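Local coordinates for protein hypoxanthine-guanine phosphoribosyltransferase (Leishmania tarentolae, PDB 1PZM) that probably converts guanine and hypoxanthine to GMP and IMP in purine salvage, transferring the phosphoribosyl group from phosphoribosylpyrophosphate, and binds GMP, at residues Y60-L65 with R119-V124; D126-A131 with T151-D156. All coordinates share one frame; numbering follows the deposited sequence.

Contact 1 (Y60-L65 with R119-V124); sequences YLLCVL and RHIMLV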
# COMPACT_ATOMS: atom_id res chain seq x y z
N TYR A 60 -4.88 -14.93 -1.69
CA TYR A 60 -5.12 -13.63 -2.26
C TYR A 60 -5.44 -12.67 -1.16
O TYR A 60 -6.46 -12.85 -0.47
CB TYR A 60 -6.30 -13.67 -3.23
CG TYR A 60 -5.92 -14.20 -4.59
CD1 TYR A 60 -5.80 -15.59 -4.82
CD2 TYR A 60 -5.70 -13.32 -5.67
CE1 TYR A 60 -5.47 -16.06 -6.13
CE2 TYR A 60 -5.37 -13.79 -6.96
CZ TYR A 60 -5.26 -15.15 -7.16
OH TYR A 60 -4.95 -15.62 -8.38
N LEU A 61 -4.62 -11.63 -1.02
CA LEU A 61 -4.94 -10.56 -0.05
C LEU A 61 -5.70 -9.50 -0.83
O LEU A 61 -5.18 -8.97 -1.84
CB LEU A 61 -3.65 -9.97 0.56
CG LEU A 61 -2.76 -10.92 1.40
CD1 LEU A 61 -1.47 -10.23 1.81
CD2 LEU A 61 -3.50 -11.45 2.62
N LEU A 62 -6.93 -9.23 -0.39
CA LEU A 62 -7.80 -8.21 -0.98
C LEU A 62 -7.75 -6.93 -0.14
O LEU A 62 -8.43 -6.82 0.93
CB LEU A 62 -9.26 -8.75 -1.16
CG LEU A 62 -9.45 -9.57 -2.47
CD1 LEU A 62 -8.34 -10.64 -2.84
CD2 LEU A 62 -10.80 -10.27 -2.46
N CYS A 63 -6.91 -5.99 -0.61
CA CYS A 63 -6.66 -4.77 0.17
C CYS A 63 -7.80 -3.73 0.01
O CYS A 63 -8.09 -3.28 -1.10
CB CYS A 63 -5.30 -4.17 -0.21
SG CYS A 63 -5.05 -2.49 0.37
N VAL A 64 -8.47 -3.39 1.11
CA VAL A 64 -9.57 -2.44 1.03
C VAL A 64 -9.00 -1.02 1.10
O VAL A 64 -8.63 -0.55 2.16
CB VAL A 64 -10.64 -2.66 2.11
CG1 VAL A 64 -11.85 -1.68 1.89
CG2 VAL A 64 -11.15 -4.11 2.09
N LEU A 65 -8.89 -0.36 -0.05
CA LEU A 65 -8.44 1.01 -0.13
C LEU A 65 -9.42 2.04 0.50
O LEU A 65 -10.63 1.85 0.44
CB LEU A 65 -8.28 1.35 -1.62
CG LEU A 65 -7.09 0.56 -2.18
CD1 LEU A 65 -6.95 0.87 -3.64
CD2 LEU A 65 -5.77 0.89 -1.47
N ARG A 119 -10.56 -19.63 -5.80
CA ARG A 119 -9.32 -19.16 -5.13
C ARG A 119 -9.53 -18.90 -3.63
O ARG A 119 -10.67 -18.68 -3.18
CB ARG A 119 -8.78 -17.87 -5.79
CG ARG A 119 -8.50 -17.99 -7.27
CD ARG A 119 -7.56 -19.11 -7.61
NE ARG A 119 -7.29 -19.12 -9.04
CZ ARG A 119 -6.68 -20.09 -9.69
NH1 ARG A 119 -6.27 -21.18 -9.04
NH2 ARG A 119 -6.49 -19.98 -11.01
N HIS A 120 -8.44 -18.93 -2.87
CA HIS A 120 -8.50 -18.66 -1.44
C HIS A 120 -8.31 -17.17 -1.24
O HIS A 120 -7.26 -16.61 -1.61
CB HIS A 120 -7.45 -19.46 -0.69
CG HIS A 120 -7.68 -20.94 -0.75
ND1 HIS A 120 -8.74 -21.55 -0.10
CD2 HIS A 120 -7.00 -21.93 -1.38
CE1 HIS A 120 -8.69 -22.85 -0.32
NE2 HIS A 120 -7.65 -23.11 -1.10
N ILE A 121 -9.34 -16.49 -0.74
CA ILE A 121 -9.23 -15.03 -0.64
C ILE A 121 -9.40 -14.52 0.79
O ILE A 121 -10.12 -15.10 1.61
CB ILE A 121 -10.22 -14.32 -1.59
CG1 ILE A 121 -11.65 -14.55 -1.17
CG2 ILE A 121 -10.00 -14.69 -3.08
CD1 ILE A 121 -12.62 -13.73 -2.00
N MET A 122 -8.71 -13.41 1.07
CA MET A 122 -8.70 -12.82 2.39
C MET A 122 -8.89 -11.32 2.28
O MET A 122 -8.02 -10.60 1.68
CB MET A 122 -7.38 -13.09 3.09
CG MET A 122 -7.39 -12.54 4.54
SD MET A 122 -6.03 -13.10 5.53
CE MET A 122 -6.64 -14.87 5.79
N LEU A 123 -9.99 -10.83 2.86
CA LEU A 123 -10.25 -9.40 2.87
C LEU A 123 -9.41 -8.78 3.96
O LEU A 123 -9.39 -9.29 5.12
CB LEU A 123 -11.73 -9.08 3.12
CG LEU A 123 -12.69 -9.36 1.96
CD1 LEU A 123 -14.12 -9.37 2.42
CD2 LEU A 123 -12.47 -8.31 0.86
N VAL A 124 -8.73 -7.67 3.60
CA VAL A 124 -7.77 -7.05 4.50
C VAL A 124 -8.29 -5.64 4.82
O VAL A 124 -8.45 -4.81 3.95
CB VAL A 124 -6.34 -6.94 3.88
CG1 VAL A 124 -5.41 -6.18 4.86
CG2 VAL A 124 -5.76 -8.33 3.57

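Contact 2 (D126-A131 with T151-D156); sequences DIVDSA and TVVLLD. With 5GP (guanosine-5'-monophosphate), chain C.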
# COMPACT_ATOMS: atom_id res chain seq x y z
N ASP A 126 -8.38 -2.13 7.58
CA ASP A 126 -7.68 -1.43 8.66
C ASP A 126 -8.48 -1.44 9.97
O ASP A 126 -7.94 -1.76 11.04
CB ASP A 126 -7.32 -0.01 8.26
CG ASP A 126 -8.46 0.72 7.62
OD1 ASP A 126 -9.58 0.19 7.48
OD2 ASP A 126 -8.34 1.89 7.21
N ILE A 127 -9.75 -1.11 9.89
CA ILE A 127 -10.57 -0.94 11.09
C ILE A 127 -12.01 -1.25 10.75
O ILE A 127 -12.51 -0.87 9.69
CB ILE A 127 -10.34 0.48 11.76
CG1 ILE A 127 -11.10 0.57 13.09
CG2 ILE A 127 -10.67 1.66 10.81
CD1 ILE A 127 -10.42 1.53 14.08
N VAL A 128 -12.67 -1.97 11.64
CA VAL A 128 -14.08 -2.30 11.49
C VAL A 128 -14.86 -1.76 12.67
O VAL A 128 -14.54 -2.06 13.83
CB VAL A 128 -14.32 -3.80 11.29
CG1 VAL A 128 -15.82 -4.11 11.16
CG2 VAL A 128 -13.61 -4.31 10.01
N ASP A 129 -15.90 -0.99 12.39
CA ASP A 129 -16.66 -0.36 13.44
C ASP A 129 -18.10 -0.93 13.42
O ASP A 129 -18.37 -1.93 14.10
CB ASP A 129 -16.52 1.17 13.27
CG ASP A 129 -17.25 1.96 14.33
OD1 ASP A 129 -17.55 1.42 15.42
OD2 ASP A 129 -17.54 3.17 14.15
N SER A 130 -19.02 -0.38 12.60
CA SER A 130 -20.37 -0.95 12.56
C SER A 130 -20.37 -2.28 11.80
O SER A 130 -21.29 -3.07 11.96
CB SER A 130 -21.36 -0.00 11.83
OG SER A 130 -20.98 0.09 10.44
N ALA A 131 -19.36 -2.47 10.96
CA ALA A 131 -19.26 -3.65 10.07
C ALA A 131 -20.22 -3.60 8.85
O ALA A 131 -20.27 -4.56 8.07
CB ALA A 131 -19.46 -4.99 10.89
N THR A 151 -11.48 -12.97 6.69
CA THR A 151 -11.24 -11.56 6.91
C THR A 151 -10.19 -11.35 7.95
O THR A 151 -10.24 -11.98 9.05
CB THR A 151 -12.53 -10.85 7.38
OG1 THR A 151 -13.07 -11.55 8.55
CG2 THR A 151 -13.61 -10.96 6.34
N VAL A 152 -9.28 -10.42 7.66
CA VAL A 152 -8.32 -10.01 8.67
C VAL A 152 -8.46 -8.49 8.88
O VAL A 152 -8.57 -7.72 7.89
CB VAL A 152 -6.86 -10.41 8.28
CG1 VAL A 152 -6.47 -9.83 6.86
CG2 VAL A 152 -5.85 -9.97 9.35
N VAL A 153 -8.46 -8.05 10.14
CA VAL A 153 -8.71 -6.63 10.46
C VAL A 153 -7.67 -6.21 11.48
O VAL A 153 -7.52 -6.90 12.52
CB VAL A 153 -10.18 -6.49 11.12
CG1 VAL A 153 -10.46 -5.06 11.61
CG2 VAL A 153 -11.29 -6.90 10.11
N LEU A 154 -7.03 -5.06 11.30
CA LEU A 154 -5.98 -4.68 12.28
C LEU A 154 -6.64 -4.26 13.58
O LEU A 154 -6.27 -4.75 14.67
CB LEU A 154 -5.03 -3.56 11.74
CG LEU A 154 -3.93 -3.06 12.71
CD1 LEU A 154 -3.00 -4.19 13.22
CD2 LEU A 154 -3.12 -1.91 12.03
N LEU A 155 -7.65 -3.38 13.45
CA LEU A 155 -8.30 -2.81 14.62
C LEU A 155 -9.76 -3.15 14.57
O LEU A 155 -10.50 -2.70 13.70
CB LEU A 155 -8.13 -1.29 14.64
CG LEU A 155 -6.72 -0.75 14.70
CD1 LEU A 155 -6.83 0.76 14.73
CD2 LEU A 155 -6.03 -1.31 15.99
N ASP A 156 -10.22 -3.94 15.53
CA ASP A 156 -11.66 -4.29 15.58
C ASP A 156 -12.27 -3.49 16.69
O ASP A 156 -11.79 -3.56 17.84
CB ASP A 156 -11.80 -5.80 15.85
CG ASP A 156 -13.17 -6.33 15.49
OD1 ASP A 156 -13.52 -7.45 15.93
OD2 ASP A 156 -13.94 -5.65 14.75
P 5GP C . -17.99 0.62 9.37
O1P 5GP C . -17.45 -0.59 10.05
O2P 5GP C . -19.01 1.33 10.18
O3P 5GP C . -18.68 0.11 8.16
O5' 5GP C . -16.77 1.59 8.98
C5' 5GP C . -16.93 2.77 8.19
C4' 5GP C . -15.58 3.31 7.63
O4' 5GP C . -14.85 4.11 8.57
C3' 5GP C . -14.60 2.24 7.15
O3' 5GP C . -13.93 2.65 5.96
C2' 5GP C . -13.63 2.17 8.32
O2' 5GP C . -12.42 1.62 7.91
C1' 5GP C . -13.55 3.61 8.83
N9 5GP C . -13.31 3.70 10.31
C8 5GP C . -14.14 3.33 11.38
N7 5GP C . -13.54 3.71 12.59
C5 5GP C . -12.50 4.53 12.20
C6 5GP C . -11.52 5.21 12.95
O6 5GP C . -11.48 5.10 14.21
N1 5GP C . -10.57 5.98 12.28
C2 5GP C . -10.61 6.08 10.89
N2 5GP C . -9.73 6.84 10.23
N3 5GP C . -11.55 5.41 10.17
C4 5GP C . -12.49 4.65 10.83

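Contact 1 (Y60-L65 with R119-V124)
Y60 and R119 meet where the two parallel strands begin. The ring turns its CE1 corner to the aliphatic part of the R119 side chain, 3.8 Å from CG. Y60, L62, I121 and L123 share one face of the sheet; there Y60 CB touches I121 CG2. L62 continues this row. Its CG sits beside the backbone N (chi1 -84°), and CD2 reaches back to I121 CD1 at 3.9 Å. Its CB meets L123 CD2 at 3.8 Å.

The opposite face carries L61, M122, C63 and V124. L61 and M122 lie side by side and point the same way. L61 CD2 also touches V124 CG2 at 4.0 Å, with the two side chains crossing obliquely. V124 and C63 rest on helix 69-81.

Five backbone bonds join the strands. N and O of L62 pair with M122 O (2.7 Å) and V124 N. Y60 does the same with H120 O and M122 N, and V64 N gives a longer bond to V124 O (3.2 Å). L61 and C63 turn their backbone groups to strand 86-91. The backbone polarity of L61-C63 is thus met within the buried sheet, and the side chains that cross the contact are mainly apolar.

Contact 2 (D126-A131 with T151-D156)
I127 and L155 make the main pairing, a short parallel one. L155 N gives a hydrogen bond to D126 O at 2.9 Å. V128 N returns one to L155 O at 3.1 Å, and I127 CA adds a CA-H...O contact to the same oxygen. L155 O therefore receives two donors from successive residues.

Apolar contacts lie on both faces. I127 CG1 is anti to the backbone N (chi1 -174°), and CD1 at its tip touches L155 CB at 3.7 Å. V128 and V153 cross at about a right angle, and their CG2 methyls pack tightly at 3.5 Å.

Residues 126-131 supply much of the polar grip on GMP; T133 OG1, K157 NZ and V179 O add further bonds. D129 N and A131 N both bind phosphate O1P, each at 2.8 Å. S130 N binds O2P at 3.0 Å. S130 OG also approaches O2P, at a doubtfully short distance, and bonds to I132 N. The ribose O2' donates to I127 O at 3.1 Å, while I127 CG2 packs against O2' and the base nitrogen N9. D126 OD1 takes a weak bond from I127 N and lies near O2'. Two carboxylates form salt bridges nearby, D129 with R176 and D156 with R161.

Backbone N-H groups thus grip the phosphate just before helix 132-142, whose N-cap is A131. The helix end would probably favour the anionic group. This strand-loop-helix is the PRPP-binding motif of type I phosphoribosyltransferases; its loop here holds the 5'-phosphate of GMP.

Overall arrangement
After strand 23-28 and helix 30-48, the chain enters the parallel sheet as strand 59-64. It then passes helix 69-81 and strand 86-91 before returning as strand 120-125. Contact 1 closes this long excursion of 53 residues. The chain turns a corner at D126 and enters contact 2 almost at once. Helix 132-142 then leads to strand 148-156, which closes contact 2 as a beta-alpha-beta unit. The two contacts follow in series and neither nests nor crosses. They still touch: strand 148-156 is also the neighbour of 120-125, with V152 packed on M122 and V124. Together they tie the middle of the parallel sheet to the GMP phosphate loop.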